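Local structure of Asp/Glu-specific dipeptidyl-peptidase (Flavobacterium psychrophilum, 5JXF) at residues N672-G684 / P693-Y705. The protein removes dipeptides from the N-terminus of oligopeptides, as a serine peptidase of family S46 that strictly requires an aspartate or glutamate at the P1 position. Numbering follows the deposited sequence.
With ASP (aspartic acid), chain F; ARG (arginine), chain E.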
loop_
_atom_site.group_PDB
_atom_site.type_symbol
_atom_site.label_atom_id
_atom_site.label_comp_id
_atom_site.label_asym_id
_atom_site.label_seq_id
_atom_site.Cartn_x
_atom_site.Cartn_y
_atom_site.Cartn_z
ATOM N N ASN A 672 -21.444 26.665 8.481
ATOM C CA ASN A 672 -21.986 25.905 7.360
ATOM C C ASN A 672 -21.414 24.504 7.264
ATOM O O ASN A 672 -20.217 24.299 7.474
ATOM C CB ASN A 672 -21.714 26.645 6.041
ATOM C CG ASN A 672 -22.145 28.097 6.097
ATOM O OD1 ASN A 672 -23.338 28.400 6.108
ATOM N ND2 ASN A 672 -21.177 29.001 6.161
ATOM N N LEU A 673 -22.271 23.548 6.920
ATOM C CA LEU A 673 -21.848 22.170 6.738
ATOM C C LEU A 673 -20.948 22.021 5.516
ATOM O O LEU A 673 -21.373 22.325 4.407
ATOM C CB LEU A 673 -23.049 21.246 6.576
ATOM C CG LEU A 673 -22.658 19.766 6.644
ATOM C CD1 LEU A 673 -22.095 19.477 8.020
ATOM C CD2 LEU A 673 -23.827 18.842 6.311
ATOM N N ILE A 674 -19.727 21.528 5.722
ATOM C CA ILE A 674 -18.779 21.295 4.622
ATOM C C ILE A 674 -18.316 19.829 4.503
ATOM O O ILE A 674 -17.827 19.401 3.448
ATOM C CB ILE A 674 -17.526 22.161 4.772
ATOM C CG1 ILE A 674 -17.046 22.151 6.227
ATOM C CG2 ILE A 674 -17.785 23.561 4.281
ATOM C CD1 ILE A 674 -15.641 22.727 6.420
ATOM N N GLY A 675 -18.454 19.068 5.580
ATOM C CA GLY A 675 -18.064 17.672 5.586
ATOM C C GLY A 675 -18.924 16.811 6.492
ATOM O O GLY A 675 -19.657 17.310 7.370
ATOM N N LEU A 676 -18.848 15.509 6.262
ATOM C CA LEU A 676 -19.516 14.521 7.107
ATOM C C LEU A 676 -18.497 13.517 7.633
ATOM O O LEU A 676 -17.960 12.726 6.856
ATOM C CB LEU A 676 -20.610 13.834 6.302
ATOM C CG LEU A 676 -21.290 12.588 6.839
ATOM C CD1 LEU A 676 -22.100 12.896 8.095
ATOM C CD2 LEU A 676 -22.169 12.051 5.743
ATOM N N ASN A 677 -18.205 13.571 8.936
ATOM C CA ASN A 677 -17.176 12.724 9.527
ATOM C C ASN A 677 -17.529 11.255 9.473
ATOM O O ASN A 677 -18.693 10.897 9.627
ATOM C CB ASN A 677 -16.913 13.130 10.966
ATOM C CG ASN A 677 -15.785 12.361 11.588
ATOM O OD1 ASN A 677 -14.619 12.594 11.262
ATOM N ND2 ASN A 677 -16.115 11.439 12.502
ATOM N N PHE A 678 -16.534 10.395 9.238
ATOM C CA PHE A 678 -16.850 8.971 9.188
ATOM C C PHE A 678 -15.726 7.995 9.502
ATOM O O PHE A 678 -15.989 6.802 9.640
ATOM C CB PHE A 678 -17.465 8.622 7.832
ATOM C CG PHE A 678 -16.472 8.521 6.689
ATOM C CD1 PHE A 678 -16.051 9.660 6.008
ATOM C CD2 PHE A 678 -16.027 7.277 6.244
ATOM C CE1 PHE A 678 -15.177 9.564 4.914
ATOM C CE2 PHE A 678 -15.137 7.164 5.150
ATOM C CZ PHE A 678 -14.715 8.306 4.486
ATOM N N ASP A 679 -14.497 8.473 9.678
ATOM C CA ASP A 679 -13.424 7.562 10.030
ATOM C C ASP A 679 -12.210 8.290 10.563
ATOM O O ASP A 679 -12.215 9.513 10.661
ATOM C CB ASP A 679 -13.005 6.728 8.804
ATOM C CG ASP A 679 -12.642 5.295 9.169
ATOM O OD1 ASP A 679 -12.448 5.013 10.369
ATOM O OD2 ASP A 679 -12.546 4.448 8.257
ATOM N N ARG A 680 -11.168 7.522 10.880
ATOM C CA ARG A 680 -9.839 8.053 11.175
ATOM C C ARG A 680 -8.838 7.374 10.263
ATOM O O ARG A 680 -9.089 6.265 9.795
ATOM C CB ARG A 680 -9.435 7.798 12.622
ATOM C CG ARG A 680 -10.121 8.677 13.668
ATOM C CD ARG A 680 -9.797 8.138 15.019
ATOM N NE ARG A 680 -10.752 7.103 15.391
ATOM C CZ ARG A 680 -10.598 6.280 16.420
ATOM N NH1 ARG A 680 -9.497 6.351 17.150
ATOM N NH2 ARG A 680 -11.538 5.382 16.707
ATOM N N VAL A 681 -7.697 8.010 10.041
ATOM C CA VAL A 681 -6.666 7.412 9.188
ATOM C C VAL A 681 -5.884 6.341 9.955
ATOM O O VAL A 681 -5.840 6.349 11.195
ATOM C CB VAL A 681 -5.686 8.476 8.631
ATOM C CG1 VAL A 681 -6.455 9.597 7.986
ATOM C CG2 VAL A 681 -4.785 9.026 9.722
ATOM N N TRP A 682 -5.245 5.436 9.206
ATOM C CA TRP A 682 -4.569 4.261 9.784
ATOM C C TRP A 682 -3.618 4.606 10.911
ATOM O O TRP A 682 -3.644 3.995 11.976
ATOM C CB TRP A 682 -3.810 3.496 8.699
ATOM C CG TRP A 682 -3.217 2.214 9.174
ATOM C CD1 TRP A 682 -1.891 1.868 9.178
ATOM C CD2 TRP A 682 -3.927 1.094 9.718
ATOM N NE1 TRP A 682 -1.737 0.607 9.695
ATOM C CE2 TRP A 682 -2.968 0.105 10.032
ATOM C CE3 TRP A 682 -5.282 0.828 9.965
ATOM C CZ2 TRP A 682 -3.319 -1.132 10.583
ATOM C CZ3 TRP A 682 -5.628 -0.402 10.520
ATOM C CH2 TRP A 682 -4.653 -1.366 10.816
ATOM N N GLU A 683 -2.796 5.613 10.671
ATOM C CA GLU A 683 -1.776 6.021 11.615
ATOM C C GLU A 683 -2.316 6.537 12.941
ATOM O O GLU A 683 -1.589 6.582 13.929
ATOM C CB GLU A 683 -0.892 7.089 10.967
ATOM C CG GLU A 683 0.021 6.531 9.846
ATOM C CD GLU A 683 -0.742 6.151 8.581
ATOM O OE1 GLU A 683 -1.852 6.699 8.348
ATOM O OE2 GLU A 683 -0.230 5.306 7.820
ATOM N N GLY A 684 -3.588 6.938 12.972
ATOM C CA GLY A 684 -4.135 7.511 14.175
ATOM C C GLY A 684 -5.190 6.637 14.813
ATOM O O GLY A 684 -6.021 7.118 15.589
ATOM N N PRO A 693 -0.485 14.723 17.011
ATOM C CA PRO A 693 -1.078 15.702 16.086
ATOM C C PRO A 693 -0.491 15.677 14.676
ATOM O O PRO A 693 -1.120 16.182 13.736
ATOM C CB PRO A 693 -0.778 17.047 16.762
ATOM C CG PRO A 693 0.397 16.781 17.646
ATOM C CD PRO A 693 0.245 15.366 18.117
ATOM N N SER A 694 0.700 15.109 14.517
ATOM C CA SER A 694 1.321 15.149 13.219
ATOM C C SER A 694 0.753 14.045 12.324
ATOM O O SER A 694 0.854 14.133 11.099
ATOM C CB SER A 694 2.847 15.034 13.347
ATOM O OG SER A 694 3.218 13.735 13.744
ATOM N N ILE A 695 0.135 13.024 12.926
ATOM C CA ILE A 695 -0.421 11.918 12.141
ATOM C C ILE A 695 -1.882 11.525 12.470
ATOM O O ILE A 695 -2.439 10.621 11.850
ATOM C CB ILE A 695 0.462 10.648 12.281
ATOM C CG1 ILE A 695 0.564 10.204 13.748
ATOM C CG2 ILE A 695 1.879 10.847 11.619
ATOM C CD1 ILE A 695 1.389 8.883 13.944
ATOM N N CYS A 696 -2.511 12.177 13.437
ATOM C CA CYS A 696 -3.913 11.876 13.707
ATOM C C CYS A 696 -4.805 12.770 12.874
ATOM O O CYS A 696 -4.721 13.986 12.948
ATOM C CB CYS A 696 -4.222 12.020 15.201
ATOM S SG CYS A 696 -3.406 10.701 16.131
ATOM N N ARG A 697 -5.626 12.158 12.035
ATOM C CA ARG A 697 -6.534 12.913 11.200
ATOM C C ARG A 697 -7.901 12.260 11.199
ATOM O O ARG A 697 -8.020 11.043 11.312
ATOM C CB ARG A 697 -6.024 13.014 9.742
ATOM C CG ARG A 697 -4.686 13.689 9.556
ATOM C CD ARG A 697 -4.755 15.202 9.768
ATOM N NE ARG A 697 -3.478 15.860 9.469
ATOM C CZ ARG A 697 -2.479 15.972 10.342
ATOM N NH1 ARG A 697 -2.596 15.461 11.573
ATOM N NH2 ARG A 697 -1.356 16.583 9.986
ATOM N N ASN A 698 -8.947 13.064 11.033
ATOM C CA ASN A 698 -10.257 12.474 10.852
ATOM C C ASN A 698 -10.607 12.514 9.375
ATOM O O ASN A 698 -10.107 13.373 8.646
ATOM C CB ASN A 698 -11.315 13.193 11.717
ATOM C CG ASN A 698 -11.693 14.579 11.177
ATOM O OD1 ASN A 698 -10.840 15.467 11.018
ATOM N ND2 ASN A 698 -12.980 14.763 10.893
ATOM N N VAL A 699 -11.430 11.572 8.929
ATOM C CA VAL A 699 -11.836 11.506 7.530
ATOM C C VAL A 699 -13.304 11.886 7.377
ATOM O O VAL A 699 -14.169 11.356 8.087
ATOM C CB VAL A 699 -11.600 10.107 6.950
ATOM C CG1 VAL A 699 -11.645 10.120 5.394
ATOM C CG2 VAL A 699 -10.246 9.596 7.426
ATOM N N MET A 700 -13.562 12.795 6.436
ATOM C CA MET A 700 -14.885 13.372 6.167
ATOM C C MET A 700 -15.318 13.205 4.731
ATOM O O MET A 700 -14.511 13.345 3.803
ATOM C CB MET A 700 -14.887 14.865 6.512
ATOM C CG MET A 700 -14.865 15.183 8.004
ATOM S SD MET A 700 -13.927 16.678 8.441
ATOM C CE MET A 700 -12.256 16.158 7.990
ATOM N N VAL A 701 -16.590 12.898 4.520
ATOM C CA VAL A 701 -17.112 12.963 3.160
ATOM C C VAL A 701 -17.334 14.429 2.833
ATOM O O VAL A 701 -17.937 15.154 3.623
ATOM C CB VAL A 701 -18.443 12.194 2.958
ATOM C CG1 VAL A 701 -18.690 11.980 1.459
ATOM C CG2 VAL A 701 -18.462 10.869 3.701
ATOM N N ASP A 702 -16.844 14.863 1.674
ATOM C CA ASP A 702 -17.089 16.211 1.166
ATOM C C ASP A 702 -18.583 16.381 0.864
ATOM O O ASP A 702 -19.151 15.521 0.196
ATOM C CB ASP A 702 -16.229 16.430 -0.105
ATOM C CG ASP A 702 -16.121 17.880 -0.497
ATOM O OD1 ASP A 702 -17.179 18.519 -0.725
ATOM O OD2 ASP A 702 -14.973 18.381 -0.549
ATOM N N MET A 703 -19.231 17.457 1.340
ATOM C CA MET A 703 -20.688 17.608 1.155
ATOM C C MET A 703 -21.031 17.767 -0.340
ATOM O O MET A 703 -22.114 17.369 -0.790
ATOM C CB MET A 703 -21.246 18.787 1.982
ATOM C CG MET A 703 -21.630 18.397 3.485
ATOM S SD MET A 703 -22.585 16.906 3.565
ATOM C CE MET A 703 -24.049 17.482 2.714
ATOM N N ARG A 704 -20.107 18.310 -1.124
ATOM C CA ARG A 704 -20.301 18.325 -2.578
ATOM C C ARG A 704 -20.520 16.922 -3.172
ATOM O O ARG A 704 -21.355 16.748 -4.051
ATOM C CB ARG A 704 -19.121 19.007 -3.274
ATOM C CG ARG A 704 -19.097 20.511 -3.032
ATOM C CD ARG A 704 -17.822 21.132 -3.560
ATOM N NE ARG A 704 -16.666 20.683 -2.793
ATOM C CZ ARG A 704 -15.420 21.103 -3.001
ATOM N NH1 ARG A 704 -15.175 21.994 -3.955
ATOM N NH2 ARG A 704 -14.419 20.634 -2.250
ATOM N N TYR A 705 -19.802 15.920 -2.681
ATOM C CA TYR A 705 -19.998 14.534 -3.137
ATOM C C TYR A 705 -21.316 13.939 -2.643
ATOM O O TYR A 705 -21.989 13.209 -3.381
ATOM C CB TYR A 705 -18.831 13.654 -2.682
ATOM C CG TYR A 705 -18.835 12.271 -3.309
ATOM C CD1 TYR A 705 -18.908 12.118 -4.690
ATOM C CD2 TYR A 705 -18.732 11.134 -2.532
ATOM C CE1 TYR A 705 -18.912 10.871 -5.271
ATOM C CE2 TYR A 705 -18.729 9.883 -3.101
ATOM C CZ TYR A 705 -18.816 9.761 -4.471
ATOM O OH TYR A 705 -18.830 8.518 -5.026
HETATM N N ASP F . -15.938 4.890 12.334
HETATM C CA ASP F . -16.052 5.337 13.727
HETATM C C ASP F . -17.474 5.409 14.254
HETATM O O ASP F . -17.849 6.371 14.931
HETATM C CB ASP F . -15.371 6.706 13.902
HETATM C CG ASP F . -13.873 6.597 14.163
HETATM O OD1 ASP F . -13.425 5.529 14.615
HETATM O OD2 ASP F . -13.142 7.586 13.932
HETATM N N ARG E . -14.188 2.674 10.376
HETATM C CA ARG E . -15.497 3.288 10.539
HETATM C C ARG E . -15.698 3.619 12.022
HETATM O O ARG E . -15.605 2.737 12.870
HETATM C CB ARG E . -16.603 2.360 10.019
HETATM C CG ARG E . -16.550 2.094 8.507
HETATM C CD ARG E . -17.618 1.088 8.071
HETATM N NE ARG E . -17.473 -0.189 8.763
HETATM C CZ ARG E . -16.760 -1.220 8.301
HETATM N NH1 ARG E . -16.130 -1.132 7.129
HETATM N NH2 ARG E . -16.681 -2.349 9.005
HETATM O O HOH W 1 -17.131 20.741 1.217
#
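Antiparallel strands 673-680 and 698-702 pair next to the substrate site of this S46 peptidase, and a classic beta bulge falls at F678 and D679, both facing V699 and both lining that site. V699 O takes F678 N at 2.8 Å and, more weakly, D679 N, while V699 N donates to D679 O. Past the bulge, R680 reads the P1 acid: NE reaches OD2 of the bound aspartic acid and NH2 reaches its OD1, each at 2.8 Å, with the carboxylate at the edge of the guanidinium. A bend at chi3 (-87°) turns that edge to the ligand, and a leucine in place of R680 would probably leave the P1 carboxylate without its counter-charge, consistent with the inferred role of this arginine in Asp/Glu specificity. D679 suits the P2 side: its OD1 accepts the amino group of the bound arginine at 2.9 Å, and R233 pairs with OD2. The F678 ring packs against strand 698-702, and its side chain also touches D237, probably the charge-relay aspartate. V699 CB lies over one ring face, and the beta-branched valines present methyl groups to the ring, V699 CG1 to F678 CE1 and V701 CG2 to F678 CD1, the latter at 3.5 Å. Where strand 698-702 gives way to a helix, D702 is the N-cap, OD1 accepting from R704 N, and the R704 guanidinium grips both carboxylate oxygens side-on. On the sheet face of R680, the planes of the N677 and N698 side-chain amides are turned 28° from each other, and N698 ND2 donates to N677 OD1 in a nearly straight bond of 2.7 Å.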